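Long-range contacts in cysteine synthase (Fusobacterium nucleatum subsp. nucleatum strain ATCC 25586, PDB 5XEM), which uses pyridoxal 5'-phosphate to produce hydrogen sulfide by beta-replacement chemistry and probably also makes L-cysteine from O-acetyl-L-serine and sulfide: residues A7-D12 / C85-Y90; N30-K35 / L290-L295; V95-M100 / L122-C127; E205-P210 / I244-D249. All coordinates share one frame; numbering follows the deposited sequence.

Interaction 1. Residues A7-D12 / C85-Y90; sequences ANSVID and CAVKNY
A small apolar surface contact packs the N-terminal loop 7-12, with its short 3-10 turn, against the C-terminal end of helix 76-88. Val87, which faces the loop, carries it, and both its methyls make contact. Its CG1, anti to the backbone N (chi1 170°), meets the tip of Ile11, with CG1 and CD1 3.8 Å apart. The other branch crosses Val10 obliquely, CG2 of Val87 lying 3.6 Å from CG2 of Val10. Ile11 runs out along an extended chi2, so its terminal CD1 also reaches the aliphatic part of Lys88, 3.8 Å from CE, at about a right angle. Lysine suits this place because its methylenes can pack while the bend at chi4 carries NZ to a salt bridge with Glu58. The loop is shaped from within: Asp12 OD2 offers its anti lone pair to Ser9 N at 3.0 Å and takes a weak bond from Asn8 N, and Ser9 OG accepts a weak bond from Ile11 N. In the partner segment a Schellman motif ends helix 76-88, Asn89 having positive phi and Tyr90 N reaching Cys85 O at 3.0 Å. Helix 46-60 flanks both partners, Leu51 touching Ile11 and Ile54 touching Lys88, while Glu263 of the second subunit packs on Val10 and Val87, and Ala7 pairs in a parallel ladder with a strand of that subunit, so the sheet continues across the interface.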
loop_
_atom_site.group_PDB
_atom_site.type_symbol
_atom_site.label_atom_id
_atom_site.label_comp_id
_atom_site.label_asym_id
_atom_site.label_seq_id
_atom_site.Cartn_x
_atom_site.Cartn_y
_atom_site.Cartn_z
ATOM N N ALA A 7 -3.094 -2.391 -16.480
ATOM C CA ALA A 7 -1.818 -1.659 -16.554
ATOM C C ALA A 7 -0.759 -2.506 -17.248
ATOM O O ALA A 7 -0.680 -3.726 -17.036
ATOM C CB ALA A 7 -1.317 -1.300 -15.160
ATOM N N ASN A 8 0.091 -1.849 -18.029
ATOM C CA ASN A 8 1.199 -2.551 -18.658
ATOM C C ASN A 8 2.305 -2.858 -17.678
ATOM O O ASN A 8 2.953 -3.905 -17.788
ATOM C CB ASN A 8 1.745 -1.793 -19.858
ATOM C CG ASN A 8 1.019 -2.158 -21.126
ATOM O OD1 ASN A 8 0.850 -3.334 -21.430
ATOM N ND2 ASN A 8 0.581 -1.161 -21.859
ATOM N N SER A 9 2.555 -1.951 -16.755
ATOM C CA SER A 9 3.458 -2.243 -15.648
ATOM C C SER A 9 3.031 -1.409 -14.457
ATOM O O SER A 9 2.138 -0.550 -14.550
ATOM C CB SER A 9 4.902 -1.899 -16.011
ATOM O OG SER A 9 5.064 -0.479 -15.979
ATOM N N VAL A 10 3.689 -1.650 -13.332
ATOM C CA VAL A 10 3.393 -0.843 -12.132
ATOM C C VAL A 10 3.640 0.658 -12.353
ATOM O O VAL A 10 3.061 1.507 -11.676
ATOM C CB VAL A 10 4.144 -1.353 -10.879
ATOM C CG1 VAL A 10 3.645 -2.752 -10.473
ATOM C CG2 VAL A 10 5.655 -1.331 -11.065
ATOM N N ILE A 11 4.507 1.001 -13.304
ATOM C CA ILE A 11 4.709 2.418 -13.633
ATOM C C ILE A 11 3.409 3.106 -13.991
ATOM O O ILE A 11 3.213 4.285 -13.685
ATOM C CB ILE A 11 5.722 2.601 -14.793
ATOM C CG1 ILE A 11 7.090 2.076 -14.343
ATOM C CG2 ILE A 11 5.730 4.077 -15.266
ATOM C CD1 ILE A 11 8.199 2.121 -15.398
ATOM N N ASP A 12 2.493 2.378 -14.628
ATOM C CA ASP A 12 1.225 2.979 -15.020
ATOM C C ASP A 12 0.279 3.258 -13.845
ATOM O O ASP A 12 -0.709 3.980 -13.992
ATOM C CB ASP A 12 0.513 2.116 -16.080
ATOM C CG ASP A 12 1.351 1.928 -17.323
ATOM O OD1 ASP A 12 1.755 2.933 -17.945
ATOM O OD2 ASP A 12 1.655 0.780 -17.657
ATOM N N CYS A 85 13.298 1.166 -11.431
ATOM C CA CYS A 85 14.515 0.521 -11.961
ATOM C C CYS A 85 14.350 -0.990 -12.074
ATOM O O CYS A 85 14.918 -1.615 -12.985
ATOM C CB CYS A 85 15.727 0.863 -11.122
ATOM S SG CYS A 85 16.274 2.581 -11.324
ATOM N N ALA A 86 13.543 -1.588 -11.181
ATOM C CA ALA A 86 13.249 -2.996 -11.323
ATOM C C ALA A 86 12.542 -3.278 -12.667
ATOM O O ALA A 86 12.973 -4.183 -13.393
ATOM C CB ALA A 86 12.418 -3.523 -10.147
ATOM N N VAL A 87 11.497 -2.505 -12.987
ATOM C CA VAL A 87 10.717 -2.644 -14.235
ATOM C C VAL A 87 11.624 -2.404 -15.459
ATOM O O VAL A 87 11.591 -3.144 -16.465
ATOM C CB VAL A 87 9.549 -1.620 -14.263
ATOM C CG1 VAL A 87 8.886 -1.562 -15.630
ATOM C CG2 VAL A 87 8.527 -1.945 -13.194
ATOM N N LYS A 88 12.423 -1.352 -15.376
ATOM C CA LYS A 88 13.288 -0.914 -16.498
ATOM C C LYS A 88 14.651 -1.624 -16.596
ATOM O O LYS A 88 15.428 -1.374 -17.542
ATOM C CB LYS A 88 13.488 0.604 -16.385
ATOM C CG LYS A 88 12.233 1.422 -16.665
ATOM C CD LYS A 88 12.496 2.914 -16.485
ATOM C CE LYS A 88 11.286 3.757 -16.909
ATOM N NZ LYS A 88 11.194 3.887 -18.391
ATOM N N ASN A 89 14.969 -2.465 -15.624
ATOM C CA ASN A 89 16.244 -3.197 -15.552
ATOM C C ASN A 89 17.490 -2.308 -15.453
ATOM O O ASN A 89 18.506 -2.591 -16.091
ATOM C CB ASN A 89 16.386 -4.146 -16.753
ATOM C CG ASN A 89 15.369 -5.255 -16.719
ATOM O OD1 ASN A 89 15.237 -5.937 -15.714
ATOM N ND2 ASN A 89 14.620 -5.417 -17.802
ATOM N N TYR A 90 17.406 -1.219 -14.699
ATOM C CA TYR A 90 18.587 -0.419 -14.409
ATOM C C TYR A 90 19.170 -0.802 -13.064
ATOM O O TYR A 90 18.422 -1.022 -12.100
ATOM C CB TYR A 90 18.218 1.074 -14.387
ATOM C CG TYR A 90 17.661 1.650 -15.674
ATOM C CD1 TYR A 90 18.166 1.284 -16.899
ATOM C CD2 TYR A 90 16.680 2.644 -15.646
ATOM C CE1 TYR A 90 17.677 1.837 -18.072
ATOM C CE2 TYR A 90 16.185 3.219 -16.815
ATOM C CZ TYR A 90 16.700 2.804 -18.028
ATOM O OH TYR A 90 16.250 3.331 -19.208
#

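Interaction 2. Residues N30-K35 / L290-L295; sequences NEIYVK and LKIVVL
Asn30 OD1 is gripped by two backbone amides, Leu290 N at 2.9 Å and Lys288 N just before it. The Leu290 N-H approaches from 29° above the carbonyl plane rather than along a lone pair. The amide ND2 is held as well, by Ser282 OG and Asn285 O, so the whole group is fixed and its polar atoms are satisfied although the residue is buried; asparagine, donor and acceptor at once, suits the spot. From here strands 31-35 and 291-295 run parallel with a twist of 26° between their axes. Bonds pass back and forth along the pair, starting with Glu31 N to Leu290 O; Tyr33 N to Ile292 O at 2.8 Å is the straightest, 173° at the hydrogen. Ile292 O and Val294 O each also receive a CA-H contact, from Ile32 and Val34. On one face Glu31 and Lys291 lie side by side, and OE1 presents its syn lone pair to NZ at 2.9 Å, a salt bridge. Further along that face Leu295 CD1 lies 4.0 Å from Lys35 CB, while the lysine's NZ goes on to Thr17 and Glu163. The other face holds beta-branched residues, which favour strands: Ile32 and Val294 cross obliquely, with CG2 of each 3.9 Å apart, under helix 269-284. Two strands far apart in sequence but adjacent in a largely parallel sheet with helices on it are typical of the larger domain of fold-type II pyridoxal phosphate enzymes, and the side chain of Leu295 comes within about 7 Å of the cofactor, nearest atoms.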
loop_
_atom_site.group_PDB
_atom_site.type_symbol
_atom_site.label_atom_id
_atom_site.label_comp_id
_atom_site.label_asym_id
_atom_site.label_seq_id
_atom_site.Cartn_x
_atom_site.Cartn_y
_atom_site.Cartn_z
ATOM N N ASN A 30 -14.318 23.816 8.707
ATOM C CA ASN A 30 -13.773 23.839 7.348
ATOM C C ASN A 30 -13.683 22.413 6.849
ATOM O O ASN A 30 -13.660 21.509 7.647
ATOM C CB ASN A 30 -12.398 24.476 7.350
ATOM C CG ASN A 30 -12.435 25.916 7.820
ATOM O OD1 ASN A 30 -13.160 26.742 7.242
ATOM N ND2 ASN A 30 -11.652 26.231 8.856
ATOM N N GLU A 31 -13.631 22.221 5.536
ATOM C CA GLU A 31 -13.515 20.873 4.969
ATOM C C GLU A 31 -12.037 20.561 4.691
ATOM O O GLU A 31 -11.348 21.329 4.003
ATOM C CB GLU A 31 -14.339 20.776 3.695
ATOM C CG GLU A 31 -15.813 21.049 3.923
ATOM C CD GLU A 31 -16.648 20.848 2.680
ATOM O OE1 GLU A 31 -16.374 21.498 1.650
ATOM O OE2 GLU A 31 -17.585 20.027 2.728
ATOM N N ILE A 32 -11.548 19.453 5.249
ATOM C CA ILE A 32 -10.181 19.005 4.998
ATOM C C ILE A 32 -10.217 17.722 4.169
ATOM O O ILE A 32 -10.910 16.773 4.523
ATOM C CB ILE A 32 -9.386 18.746 6.287
ATOM C CG1 ILE A 32 -9.365 20.000 7.174
ATOM C CG2 ILE A 32 -7.949 18.337 5.931
ATOM C CD1 ILE A 32 -8.530 19.875 8.438
ATOM N N TYR A 33 -9.503 17.752 3.052
ATOM C CA TYR A 33 -9.351 16.605 2.142
ATOM C C TYR A 33 -7.893 16.170 2.181
ATOM O O TYR A 33 -7.002 17.017 2.101
ATOM C CB TYR A 33 -9.686 17.021 0.717
ATOM C CG TYR A 33 -11.121 17.436 0.538
ATOM C CD1 TYR A 33 -12.108 16.491 0.255
ATOM C CD2 TYR A 33 -11.501 18.770 0.646
ATOM C CE1 TYR A 33 -13.431 16.863 0.105
ATOM C CE2 TYR A 33 -12.822 19.156 0.480
ATOM C CZ TYR A 33 -13.775 18.198 0.220
ATOM O OH TYR A 33 -15.088 18.572 0.053
ATOM N N VAL A 34 -7.647 14.869 2.284
ATOM C CA VAL A 34 -6.283 14.359 2.321
ATOM C C VAL A 34 -6.027 13.671 0.980
ATOM O O VAL A 34 -6.803 12.823 0.548
ATOM C CB VAL A 34 -6.087 13.391 3.498
ATOM C CG1 VAL A 34 -4.676 12.813 3.528
ATOM C CG2 VAL A 34 -6.409 14.097 4.821
ATOM N N LYS A 35 -4.949 14.066 0.320
ATOM C CA LYS A 35 -4.558 13.440 -0.938
ATOM C C LYS A 35 -3.597 12.307 -0.582
ATOM O O LYS A 35 -2.519 12.554 -0.028
ATOM C CB LYS A 35 -3.924 14.437 -1.881
ATOM C CG LYS A 35 -3.684 13.800 -3.262
ATOM C CD LYS A 35 -3.559 14.792 -4.381
ATOM C CE LYS A 35 -3.251 14.157 -5.720
ATOM N NZ LYS A 35 -4.371 13.337 -6.276
ATOM N N LEU A 290 -13.688 26.794 4.422
ATOM C CA LEU A 290 -12.528 26.679 3.536
ATOM C C LEU A 290 -12.363 25.236 3.059
ATOM O O LEU A 290 -12.678 24.293 3.781
ATOM C CB LEU A 290 -11.239 27.102 4.242
ATOM C CG LEU A 290 -11.196 28.500 4.856
ATOM C CD1 LEU A 290 -9.964 28.644 5.743
ATOM C CD2 LEU A 290 -11.228 29.565 3.779
ATOM N N LYS A 291 -11.914 25.069 1.828
ATOM C CA LYS A 291 -11.589 23.739 1.311
ATOM C C LYS A 291 -10.080 23.638 1.412
ATOM O O LYS A 291 -9.335 24.393 0.748
ATOM C CB LYS A 291 -12.086 23.580 -0.111
ATOM C CG LYS A 291 -13.609 23.509 -0.202
ATOM C CD LYS A 291 -14.061 22.926 -1.531
ATOM C CE LYS A 291 -15.565 23.047 -1.750
ATOM N NZ LYS A 291 -16.334 21.879 -1.237
ATOM N N ILE A 292 -9.637 22.747 2.293
ATOM C CA ILE A 292 -8.224 22.654 2.663
ATOM C C ILE A 292 -7.729 21.302 2.177
ATOM O O ILE A 292 -8.329 20.281 2.511
ATOM C CB ILE A 292 -8.020 22.745 4.185
ATOM C CG1 ILE A 292 -8.644 24.036 4.749
ATOM C CG2 ILE A 292 -6.531 22.654 4.533
ATOM C CD1 ILE A 292 -8.365 24.266 6.225
ATOM N N VAL A 293 -6.672 21.303 1.373
ATOM C CA VAL A 293 -6.068 20.037 0.899
ATOM C C VAL A 293 -4.750 19.818 1.602
ATOM O O VAL A 293 -3.908 20.740 1.672
ATOM C CB VAL A 293 -5.856 20.021 -0.621
ATOM C CG1 VAL A 293 -5.145 18.728 -1.054
ATOM C CG2 VAL A 293 -7.190 20.151 -1.362
ATOM N N VAL A 294 -4.590 18.612 2.163
ATOM C CA VAL A 294 -3.376 18.189 2.830
ATOM C C VAL A 294 -2.783 17.054 1.985
ATOM O O VAL A 294 -3.480 16.096 1.659
ATOM C CB VAL A 294 -3.687 17.666 4.250
ATOM C CG1 VAL A 294 -2.510 16.909 4.875
ATOM C CG2 VAL A 294 -4.116 18.839 5.120
ATOM N N LEU A 295 -1.515 17.176 1.621
ATOM C CA LEU A 295 -0.845 16.107 0.929
ATOM C C LEU A 295 -0.341 15.125 1.974
ATOM O O LEU A 295 0.419 15.506 2.833
ATOM C CB LEU A 295 0.312 16.629 0.087
ATOM C CG LEU A 295 0.852 15.612 -0.926
ATOM C CD1 LEU A 295 -0.062 15.546 -2.150
ATOM C CD2 LEU A 295 2.263 15.921 -1.328
#

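Interaction 3. Residues V95-M100 / L122-C127; sequences VMPDTM and LGMKAC. With 85F ((2R)-2-azanyl-3-[(2R)-2-azanyl-3-oxidanyl-3-oxidanylidene-propyl]sulfanyl-propanoic acid), chain C.
Part of the wall of the lanthionine pocket, Met124, is set here, where the N-terminal end of helix 123-136 packs back on the end of strand 92-97 in the smaller, parallel sheet. The short strand and helix segments run nearly antiparallel, 154° apart, with their axes 7.5 Å from each other. Met124 connects wall and ligand. Met124 CG, beside the backbone N, lies only 3.2 Å from 85F CZ1, a carboxyl carbon, which is a tight approach. The chain then bends at chi2 and chi3, so that Met124 crosses Pro97 obliquely, SD 3.8 Å from CG of Pro97. A flexible thioether is well suited to filling such a bent path. One turn on, Cys127 points toward the strand, and its SG rests 3.5 Å from Pro97 CD. Being small, cysteine lets the helix come close: Val95 CG1, anti to its backbone N, lies 3.6 Å from Cys127 CA. Met96 turns the other way, onto helix 103-110, as strand alternation requires. Gly123 has a phi of 68°, which favours glycine, and Met124 N bonds to Ser228 OG, itself a hydrogen-bond partner of 85F. Asp98 OD1 bonds to Gly120 N, fastening the turn that follows the strand to the chain ahead of the helix. Carbon and sulfur make the closest side-chain contacts between strand and helix, so the fit rests mainly on shape. Met124 thus probably contributes shape beside the carboxylate that CZ1 carries, whereas Ser228, Thr73 and Gln146 are among the residues that hydrogen-bond the ligand.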
loop_
_atom_site.group_PDB
_atom_site.type_symbol
_atom_site.label_atom_id
_atom_site.label_comp_id
_atom_site.label_asym_id
_atom_site.label_seq_id
_atom_site.Cartn_x
_atom_site.Cartn_y
_atom_site.Cartn_z
ATOM N N VAL A 95 22.097 5.636 -1.218
ATOM C CA VAL A 95 22.748 6.006 0.050
ATOM C C VAL A 95 21.710 6.602 0.952
ATOM O O VAL A 95 20.990 7.535 0.552
ATOM C CB VAL A 95 23.890 7.015 -0.118
ATOM C CG1 VAL A 95 24.583 7.241 1.219
ATOM C CG2 VAL A 95 24.887 6.506 -1.165
ATOM N N MET A 96 21.639 6.091 2.183
ATOM C CA MET A 96 20.619 6.508 3.140
ATOM C C MET A 96 21.200 6.595 4.550
ATOM O O MET A 96 22.148 5.877 4.854
ATOM C CB MET A 96 19.479 5.480 3.131
ATOM C CG MET A 96 18.229 5.869 3.913
ATOM S SD MET A 96 16.874 4.689 3.697
ATOM C CE MET A 96 17.735 3.193 4.184
ATOM N N PRO A 97 20.608 7.439 5.410
ATOM C CA PRO A 97 21.033 7.418 6.814
ATOM C C PRO A 97 20.598 6.134 7.525
ATOM O O PRO A 97 19.480 5.669 7.315
ATOM C CB PRO A 97 20.278 8.604 7.430
ATOM C CG PRO A 97 19.862 9.458 6.297
ATOM C CD PRO A 97 19.600 8.481 5.180
ATOM N N ASP A 98 21.466 5.619 8.396
ATOM C CA ASP A 98 21.156 4.463 9.241
ATOM C C ASP A 98 20.107 4.676 10.355
ATOM O O ASP A 98 19.800 3.732 11.068
ATOM C CB ASP A 98 22.458 3.881 9.827
ATOM C CG ASP A 98 23.176 4.842 10.795
ATOM O OD1 ASP A 98 22.530 5.788 11.310
ATOM O OD2 ASP A 98 24.382 4.649 11.028
ATOM N N THR A 99 19.526 5.868 10.486
ATOM C CA THR A 99 18.586 6.157 11.583
ATOM C C THR A 99 17.092 6.097 11.172
ATOM O O THR A 99 16.214 6.482 11.948
ATOM C CB THR A 99 18.895 7.543 12.204
ATOM O OG1 THR A 99 18.994 8.523 11.168
ATOM C CG2 THR A 99 20.209 7.517 12.967
ATOM N N MET A 100 16.794 5.636 9.958
ATOM C CA MET A 100 15.408 5.621 9.475
ATOM C C MET A 100 14.760 4.259 9.765
ATOM O O MET A 100 15.453 3.293 10.109
ATOM C CB MET A 100 15.344 5.974 7.972
ATOM C CG MET A 100 16.093 7.255 7.565
ATOM S SD MET A 100 15.348 8.824 8.092
ATOM C CE MET A 100 15.524 8.781 9.883
ATOM N N LEU A 122 24.740 12.661 11.051
ATOM C CA LEU A 122 25.199 13.615 10.028
ATOM C C LEU A 122 24.147 14.059 9.011
ATOM O O LEU A 122 24.423 14.950 8.203
ATOM C CB LEU A 122 26.387 13.021 9.283
ATOM C CG LEU A 122 27.577 12.609 10.165
ATOM C CD1 LEU A 122 28.641 11.903 9.337
ATOM C CD2 LEU A 122 28.140 13.828 10.893
ATOM N N GLY A 123 22.956 13.460 9.030
ATOM C CA GLY A 123 21.872 13.851 8.128
ATOM C C GLY A 123 22.130 13.521 6.653
ATOM O O GLY A 123 23.024 12.723 6.335
ATOM N N MET A 124 21.352 14.135 5.765
ATOM C CA MET A 124 21.458 13.851 4.316
ATOM C C MET A 124 22.739 14.396 3.688
ATOM O O MET A 124 23.152 13.942 2.619
ATOM C CB MET A 124 20.251 14.406 3.556
ATOM C CG MET A 124 18.928 13.740 3.934
ATOM S SD MET A 124 18.940 11.958 3.596
ATOM C CE MET A 124 19.469 12.021 1.919
ATOM N N LYS A 125 23.364 15.381 4.330
ATOM C CA LYS A 125 24.662 15.890 3.864
ATOM C C LYS A 125 25.669 14.744 3.729
ATOM O O LYS A 125 26.419 14.686 2.749
ATOM C CB LYS A 125 25.170 16.957 4.843
ATOM C CG LYS A 125 26.591 17.448 4.629
ATOM C CD LYS A 125 27.040 18.455 5.702
ATOM C CE LYS A 125 26.261 18.429 7.023
ATOM N NZ LYS A 125 26.343 17.233 7.950
ATOM N N ALA A 126 25.692 13.846 4.704
ATOM C CA ALA A 126 26.583 12.692 4.695
ATOM C C ALA A 126 26.281 11.767 3.517
ATOM O O ALA A 126 27.199 11.235 2.894
ATOM C CB ALA A 126 26.491 11.911 6.014
ATOM N N CYS A 127 24.991 11.575 3.230
ATOM C CA CYS A 127 24.571 10.769 2.081
ATOM C C CYS A 127 25.083 11.344 0.763
ATOM O O CYS A 127 25.633 10.616 -0.069
ATOM C CB CYS A 127 23.052 10.689 2.028
ATOM S SG CYS A 127 22.354 9.965 3.533
HETATM N N 85F C . 11.609 12.424 1.535
HETATM C CA 85F C . 12.864 12.474 0.755
HETATM C CB 85F C . 13.975 13.175 1.567
HETATM S SG 85F C . 13.734 14.923 1.769
HETATM C CD 85F C . 15.197 15.542 2.630
HETATM C CE 85F C . 15.428 14.938 4.040
HETATM N NZ2 85F C . 14.213 14.998 4.864
HETATM C CZ1 85F C . 16.540 15.774 4.728
HETATM O OH1 85F C . 16.722 15.535 5.960
HETATM O OH2 85F C . 17.193 16.638 4.078
HETATM C C 85F C . 13.316 11.087 0.354
HETATM O OXT 85F C . 12.444 10.207 0.291
HETATM O O 85F C . 14.530 10.933 0.070
#

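Interaction 4. Residues E205-P210 / I244-D249; sequences EPASSP and ILVCED
Strand 200-206 and the short strand 245-247 run parallel, paired by a bond from Glu205 N to Leu245 O (2.9 Å), one from Cys247 N to Glu205 O (3.2 Å) and one from Ala207 N to Cys247 O (2.8 Å). The last is straight, 175° at the hydrogen, but its donor stands 55° out of the carbonyl plane, consistent with the chain entering a type I turn from Pro206 to Ser209. Glu205 and Val246 point the same way and lie alongside, CG to CG1 3.9 Å. The glutamate runs on extended, past Ile244 CG2, to Ser213 OG and Leu212 N. Ala207 turns its methyl over the flat face of the Glu248 carboxylate, CB 3.4 Å from CD; alanine's single methyl suits so close an approach. Two waters extend the pairing. One joins Ser208 N, Cys247 O and Asp249 OD1; the other gives its protons to Ser208 OG and Glu248 OE1 (2.7 Å) and accepts from Asp249 N. Ser208 OG is held by Pro219 O and Asp249 OD1 by Lys221 N. Glu248, N-cap of helix 249-263, is a calcium ligand in a structure of this protein; here a calcium ion lies about 4 Å from its side chain (nearest atoms), not modelled as bound. Strand 245-247 closes the edge of the larger sheet, with helix 211-214 beside Ile244 and Val246, and helix 269-284 behind Leu245 and Cys247.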
loop_
_atom_site.group_PDB
_atom_site.type_symbol
_atom_site.label_atom_id
_atom_site.label_comp_id
_atom_site.label_asym_id
_atom_site.label_seq_id
_atom_site.Cartn_x
_atom_site.Cartn_y
_atom_site.Cartn_z
ATOM N N GLU A 205 7.361 22.295 8.345
ATOM C CA GLU A 205 8.672 21.753 8.716
ATOM C C GLU A 205 8.628 21.245 10.150
ATOM O O GLU A 205 7.682 21.539 10.895
ATOM C CB GLU A 205 9.759 22.826 8.499
ATOM C CG GLU A 205 9.743 23.971 9.493
ATOM C CD GLU A 205 10.824 25.012 9.225
ATOM O OE1 GLU A 205 11.679 24.781 8.337
ATOM O OE2 GLU A 205 10.817 26.057 9.916
ATOM N N PRO A 206 9.613 20.429 10.552
ATOM C CA PRO A 206 9.599 19.955 11.931
ATOM C C PRO A 206 9.849 21.107 12.905
ATOM O O PRO A 206 10.794 21.893 12.705
ATOM C CB PRO A 206 10.767 18.962 11.975
ATOM C CG PRO A 206 11.016 18.599 10.570
ATOM C CD PRO A 206 10.677 19.801 9.767
ATOM N N ALA A 207 9.055 21.178 13.957
ATOM C CA ALA A 207 9.277 22.208 14.984
ATOM C C ALA A 207 10.661 22.113 15.597
ATOM O O ALA A 207 11.211 23.154 15.945
ATOM C CB ALA A 207 8.206 22.155 16.079
ATOM N N SER A 208 11.235 20.908 15.745
ATOM C CA SER A 208 12.588 20.783 16.313
ATOM C C SER A 208 13.715 20.832 15.256
ATOM O O SER A 208 14.893 20.635 15.571
ATOM C CB SER A 208 12.705 19.522 17.170
ATOM O OG SER A 208 12.201 18.424 16.484
ATOM N N SER A 209 13.356 21.090 14.011
ATOM C CA SER A 209 14.342 21.448 13.007
ATOM C C SER A 209 13.826 22.567 12.122
ATOM O O SER A 209 13.642 22.395 10.908
ATOM C CB SER A 209 14.757 20.245 12.180
ATOM O OG SER A 209 15.977 20.546 11.508
ATOM N N PRO A 210 13.683 23.758 12.713
ATOM C CA PRO A 210 12.968 24.856 12.119
ATOM C C PRO A 210 13.859 25.734 11.250
ATOM O O PRO A 210 14.009 26.951 11.516
ATOM C CB PRO A 210 12.476 25.586 13.340
ATOM C CG PRO A 210 13.624 25.489 14.271
ATOM C CD PRO A 210 14.174 24.122 14.058
ATOM N N ILE A 244 5.148 29.779 7.211
ATOM C CA ILE A 244 5.797 28.480 7.473
ATOM C C ILE A 244 5.080 27.873 8.673
ATOM O O ILE A 244 5.000 28.488 9.732
ATOM C CB ILE A 244 7.278 28.616 7.849
ATOM C CG1 ILE A 244 8.062 29.506 6.865
ATOM C CG2 ILE A 244 7.897 27.227 8.012
ATOM C CD1 ILE A 244 8.105 29.054 5.421
ATOM N N LEU A 245 4.554 26.663 8.518
ATOM C CA LEU A 245 3.900 25.964 9.609
ATOM C C LEU A 245 4.872 24.918 10.143
ATOM O O LEU A 245 5.791 24.494 9.433
ATOM C CB LEU A 245 2.607 25.307 9.143
ATOM C CG LEU A 245 1.625 26.224 8.391
ATOM C CD1 LEU A 245 0.400 25.439 7.942
ATOM C CD2 LEU A 245 1.237 27.418 9.253
ATOM N N VAL A 246 4.668 24.549 11.397
ATOM C CA VAL A 246 5.490 23.565 12.048
ATOM C C VAL A 246 4.676 22.525 12.796
ATOM O O VAL A 246 3.494 22.728 13.082
ATOM C CB VAL A 246 6.481 24.220 13.029
ATOM C CG1 VAL A 246 7.318 25.268 12.311
ATOM C CG2 VAL A 246 5.745 24.807 14.250
ATOM N N CYS A 247 5.343 21.424 13.147
ATOM C CA CYS A 247 4.762 20.405 14.003
ATOM C C CYS A 247 5.835 19.756 14.867
ATOM O O CYS A 247 6.909 19.414 14.392
ATOM C CB CYS A 247 4.061 19.343 13.171
ATOM S SG CYS A 247 3.086 18.176 14.149
ATOM N N GLU A 248 5.538 19.615 16.151
ATOM C CA GLU A 248 6.387 18.871 17.084
ATOM C C GLU A 248 6.301 17.358 16.835
ATOM O O GLU A 248 5.304 16.850 16.348
ATOM C CB GLU A 248 6.015 19.203 18.540
ATOM C CG GLU A 248 6.172 20.687 18.915
ATOM C CD GLU A 248 7.607 21.096 19.273
ATOM O OE1 GLU A 248 8.533 20.260 19.233
ATOM O OE2 GLU A 248 7.809 22.280 19.621
ATOM N N ASP A 249 7.362 16.658 17.181
ATOM C CA ASP A 249 7.423 15.206 16.993
ATOM C C ASP A 249 6.234 14.500 17.648
ATOM O O ASP A 249 5.583 13.688 17.012
ATOM C CB ASP A 249 8.700 14.656 17.609
ATOM C CG ASP A 249 9.972 15.080 16.883
ATOM O OD1 ASP A 249 9.899 15.569 15.712
ATOM O OD2 ASP A 249 11.050 14.894 17.477
HETATM O O HOH W 1 9.556 18.357 15.122
HETATM O O HOH W 2 9.670 17.978 18.353
#

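From the N terminus, interaction 1 opens first and closes its loop by bringing segment 7-12 to the end of helix 76-88. Before it closes, strand 31-35 opens interaction 2, so the two cross. Interaction 2 waits for strand 291-295 and spans most of the chain. Within that span lie interactions 3 and 4, in series: interaction 3 closes a short loop from strand 92-97, which follows helix 76-88, to helix 123-136 of the smaller sheet's domain; interaction 4 closes another by pairing strands 200-206 and 245-247. Interactions 2 and 4 belong to the same larger sheet, centres about 20 Å apart. Interactions 2 and 3 lie on opposite sides of the chain's centre, as do 1 and 4.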